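Local structure of Lin1944 protein (3D7L) at residues 92-95 with 96-100; 192-195 with 196-199. The protein is of unknown function but belongs to the short-chain dehydrogenase/reductase family and is therefore probably an oxidoreductase. One frame throughout, in Å; residues are numbered along the deposited sequence.

Interaction 1 of 2, residues 92-95 with 96-100; sequences GQIN and LVLLG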
loop_
_atom_site.group_PDB
_atom_site.type_symbol
_atom_site.label_atom_id
_atom_site.label_comp_id
_atom_site.label_asym_id
_atom_site.label_seq_id
_atom_site.Cartn_x
_atom_site.Cartn_y
_atom_site.Cartn_z
ATOM N N GLY D 92 0.340 4.468 -10.279
ATOM C CA GLY D 92 1.014 4.455 -11.558
ATOM C C GLY D 92 1.686 3.125 -11.821
ATOM O O GLY D 92 1.466 2.539 -12.884
ATOM N N GLN D 93 2.458 2.610 -10.854
ATOM C CA GLN D 93 3.121 1.311 -11.040
ATOM C C GLN D 93 2.117 0.148 -11.112
ATOM O O GLN D 93 2.293 -0.794 -11.896
ATOM C CB GLN D 93 4.145 1.038 -9.944
ATOM C CG GLN D 93 5.360 1.921 -9.948
ATOM C CD GLN D 93 6.489 1.279 -9.132
ATOM O OE1 GLN D 93 7.374 0.628 -9.694
ATOM N NE2 GLN D 93 6.443 1.446 -7.799
ATOM N N ILE D 94 1.056 0.224 -10.325
ATOM C CA ILE D 94 0.064 -0.851 -10.336
ATOM C C ILE D 94 -0.704 -0.886 -11.655
ATOM O O ILE D 94 -0.905 -1.969 -12.241
ATOM C CB ILE D 94 -0.817 -0.847 -9.048
ATOM C CG1 ILE D 94 0.047 -1.371 -7.864
ATOM C CG2 ILE D 94 -2.060 -1.723 -9.227
ATOM C CD1 ILE D 94 -0.489 -1.144 -6.495
ATOM N N ASN D 95 -1.053 0.298 -12.153
ATOM C CA ASN D 95 -1.706 0.436 -13.449
ATOM C C ASN D 95 -0.855 -0.083 -14.586
ATOM O O ASN D 95 -1.386 -0.671 -15.532
ATOM C CB ASN D 95 -2.202 1.875 -13.679
ATOM C CG ASN D 95 -3.440 2.200 -12.821
ATOM O OD1 ASN D 95 -4.014 1.308 -12.219
ATOM N ND2 ASN D 95 -3.826 3.468 -12.757
ATOM N N LEU D 96 0.467 0.064 -14.496
ATOM C CA LEU D 96 1.314 -0.565 -15.523
ATOM C C LEU D 96 1.107 -2.077 -15.565
ATOM O O LEU D 96 1.246 -2.697 -16.621
ATOM C CB LEU D 96 2.795 -0.254 -15.326
ATOM C CG LEU D 96 3.292 1.182 -15.386
ATOM C CD1 LEU D 96 4.735 1.153 -14.928
ATOM C CD2 LEU D 96 3.149 1.861 -16.777
ATOM N N VAL D 97 0.803 -2.673 -14.413
ATOM C CA VAL D 97 0.487 -4.105 -14.344
ATOM C C VAL D 97 -0.943 -4.353 -14.841
ATOM O O VAL D 97 -1.156 -5.195 -15.727
ATOM C CB VAL D 97 0.677 -4.668 -12.913
ATOM C CG1 VAL D 97 0.126 -6.059 -12.810
ATOM C CG2 VAL D 97 2.149 -4.606 -12.502
ATOM N N LEU D 98 -1.915 -3.614 -14.307
ATOM C CA LEU D 98 -3.304 -3.848 -14.721
ATOM C C LEU D 98 -3.510 -3.670 -16.231
ATOM O O LEU D 98 -4.357 -4.340 -16.823
ATOM C CB LEU D 98 -4.295 -2.963 -13.946
ATOM C CG LEU D 98 -4.217 -3.072 -12.413
ATOM C CD1 LEU D 98 -5.239 -2.175 -11.796
ATOM C CD2 LEU D 98 -4.409 -4.511 -11.919
ATOM N N LEU D 99 -2.771 -2.755 -16.840
ATOM C CA LEU D 99 -2.922 -2.472 -18.286
ATOM C C LEU D 99 -1.920 -3.211 -19.205
ATOM O O LEU D 99 -2.098 -3.228 -20.420
ATOM C CB LEU D 99 -2.908 -0.960 -18.543
ATOM C CG LEU D 99 -3.994 -0.163 -17.800
ATOM C CD1 LEU D 99 -3.696 1.327 -17.745
ATOM C CD2 LEU D 99 -5.402 -0.407 -18.352
ATOM N N GLY D 100 -0.903 -3.838 -18.611
ATOM C CA GLY D 100 0.196 -4.475 -19.341
ATOM C C GLY D 100 0.257 -6.001 -19.471
ATOM O O GLY D 100 1.098 -6.515 -20.223
#
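Gly92 O, Ile94 O and Asn95 O each take the amide four residues further on, from Leu96, Leu98 and Leu99, so the backbone here is about two and a half turns of alpha helix late in helix 79-100, with Leu98 N and Ile94 O only 2.8 Å apart. One step is slacker: Val97 N sits 3.5 Å from Gln93 O, a weak bond, and makes a second weak one to Ile94 O at 2.9 Å.

Among the side chains, Ile94 and Leu98 run side by side, one turn apart, and point the same way. The touching branch of Ile94 is CG2, which stands anti to its own backbone N (CG1 takes chi1 -73°) and lies 4.1 Å from Leu98 CG. From the next position Asn95 slants across the same leucine, its OD1 3.7 Å from Leu98 CD1, a van der Waals approach only. Leu96 folds back along the helix instead, placing CG 3.4 Å from Gly92 O. Leu99 does much the same one turn after Asn95, its CG 3.5 Å from Asn95 O.

The faces of this helix go to different neighbours. Ile94, Val97 and Leu98 meet Phe138 of helix 126-142, while Leu96 and Leu99 rest on Ile49 of helix 46-56. Gln93 and Val97 turn to strand 108-113 of the Rossmann-type sheet. The Gln93 amide bridges two strand ends, OE1 bonding to Ser64 OG at the end of strand 59-64 and NE2 to Thr113 O at the end of strand 108-113, and Asn95 and Leu99 pack on Pro79 of the second subunit.

Interaction 2 of 2, residues 192-195 with 196-199; sequences GAQT and GESY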
loop_
_atom_site.group_PDB
_atom_site.type_symbol
_atom_site.label_atom_id
_atom_site.label_comp_id
_atom_site.label_asym_id
_atom_site.label_seq_id
_atom_site.Cartn_x
_atom_site.Cartn_y
_atom_site.Cartn_z
ATOM N N GLY D 192 15.699 -14.813 -13.818
ATOM C CA GLY D 192 15.368 -15.930 -12.925
ATOM C C GLY D 192 13.940 -16.417 -13.156
ATOM O O GLY D 192 13.307 -16.059 -14.163
ATOM N N ALA D 193 13.430 -17.236 -12.246
ATOM C CA ALA D 193 12.146 -17.903 -12.470
ATOM C C ALA D 193 11.223 -17.853 -11.271
ATOM O O ALA D 193 10.237 -18.619 -11.207
ATOM C CB ALA D 193 12.367 -19.360 -12.910
ATOM N N GLN D 194 11.537 -16.962 -10.333
ATOM C CA GLN D 194 10.736 -16.811 -9.116
ATOM C C GLN D 194 9.609 -15.808 -9.313
ATOM O O GLN D 194 9.653 -14.987 -10.234
ATOM C CB GLN D 194 11.625 -16.394 -7.927
ATOM C CG GLN D 194 12.865 -17.306 -7.762
ATOM C CD GLN D 194 13.823 -16.862 -6.657
ATOM O OE1 GLN D 194 13.743 -15.738 -6.139
ATOM N NE2 GLN D 194 14.738 -17.754 -6.291
ATOM N N THR D 195 8.600 -15.876 -8.439
ATOM C CA THR D 195 7.486 -14.948 -8.497
ATOM C C THR D 195 6.947 -14.667 -7.086
ATOM O O THR D 195 7.129 -15.462 -6.178
ATOM C CB THR D 195 6.361 -15.472 -9.443
ATOM O OG1 THR D 195 5.470 -14.396 -9.780
ATOM C CG2 THR D 195 5.573 -16.615 -8.785
ATOM N N GLY D 196 6.288 -13.534 -6.922
ATOM C CA GLY D 196 5.733 -13.146 -5.627
ATOM C C GLY D 196 6.787 -12.732 -4.623
ATOM O O GLY D 196 6.506 -12.654 -3.420
ATOM N N GLU D 197 7.992 -12.452 -5.117
ATOM C CA GLU D 197 9.124 -12.108 -4.277
ATOM C C GLU D 197 9.310 -10.608 -4.142
ATOM O O GLU D 197 8.994 -9.844 -5.054
ATOM C CB GLU D 197 10.402 -12.725 -4.823
ATOM C CG GLU D 197 10.379 -14.258 -4.972
ATOM C CD GLU D 197 10.155 -14.995 -3.654
ATOM O OE1 GLU D 197 10.557 -14.501 -2.562
ATOM O OE2 GLU D 197 9.545 -16.080 -3.724
ATOM N N SER D 198 9.785 -10.214 -2.968
ATOM C CA SER D 198 10.310 -8.884 -2.661
ATOM C C SER D 198 11.812 -9.071 -2.426
ATOM O O SER D 198 12.233 -9.728 -1.460
ATOM C CB SER D 198 9.598 -8.296 -1.424
ATOM O OG SER D 198 10.206 -7.080 -0.992
ATOM N N TYR D 199 12.618 -8.554 -3.356
ATOM C CA TYR D 199 14.066 -8.657 -3.298
ATOM C C TYR D 199 14.595 -7.413 -2.632
ATOM O O TYR D 199 14.662 -6.355 -3.257
ATOM C CB TYR D 199 14.665 -8.777 -4.709
ATOM C CG TYR D 199 14.289 -10.055 -5.442
ATOM C CD1 TYR D 199 14.319 -11.281 -4.791
ATOM C CD2 TYR D 199 13.918 -10.032 -6.785
ATOM C CE1 TYR D 199 13.979 -12.472 -5.450
ATOM C CE2 TYR D 199 13.577 -11.224 -7.459
ATOM C CZ TYR D 199 13.620 -12.432 -6.782
ATOM O OH TYR D 199 13.281 -13.605 -7.407
HETATM O O HOH W 1 13.721 -14.655 -10.097
HETATM O O HOH W 2 9.042 -18.110 -6.380
#
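Tyr199 reaches back over the turn to Gln194, and its phenol donates a hydrogen bond to the side-chain amide oxygen, Tyr199 OH to Gln194 OE1, at 2.5 Å. The oxygen lies at the edge of the ring, in its plane, while the amide plane is turned 42° from that of the ring. Seen from the glutamine, the phenol sits 33° off the carbonyl plane. Gln194 gets there with an extended chain that carries its amide past the hydroxyl.

Water makes two further links. Water 1 donates to Tyr199 OH at 2.9 Å and accepts from Gln194 N at 3.2 Å, so the phenol is tied to both the side chain and the backbone of one residue. Water 2 accepts from Thr195 N at 3.1 Å and gives a weak bond to Glu197 OE2.

Apolar contact is slight: Gln194 CB lies 3.9 Å from Glu197 CG, brought close as the chain reverses through Gly196, whose phi is positive.

The backbone and Thr195 bond outward to the neighbouring strand 151-157, where Thr195 OG1 meets Ile152 N and Gln194 O is taken by Arg151 and Asn153. With the phenol donating to the amide and accepting from water, Tyr199 OH is used in both directions, which probably helps hold the glutamine carboxamide against the phenol at this solvent-facing turn leading from helix 179-191 into edge strand 198-201.

Overall arrangement
The two contacts belong to different parts of one Rossmann-type alpha/beta fold, with centres 18 Å apart and nearest atoms about 10 Å apart; they do not touch. Interaction 1 is buried in a helix that covers the sheet and also meets the second subunit, whereas interaction 2 is a surface turn that brings the chain into the last strand of the parallel sheet, untouched by the other chain. The sheet connects them: interaction 1 packs on strand 108-113, interaction 2 bonds to strand 151-157, and those two strands are adjacent, with 151-157 lying between 108-113 and 198-201.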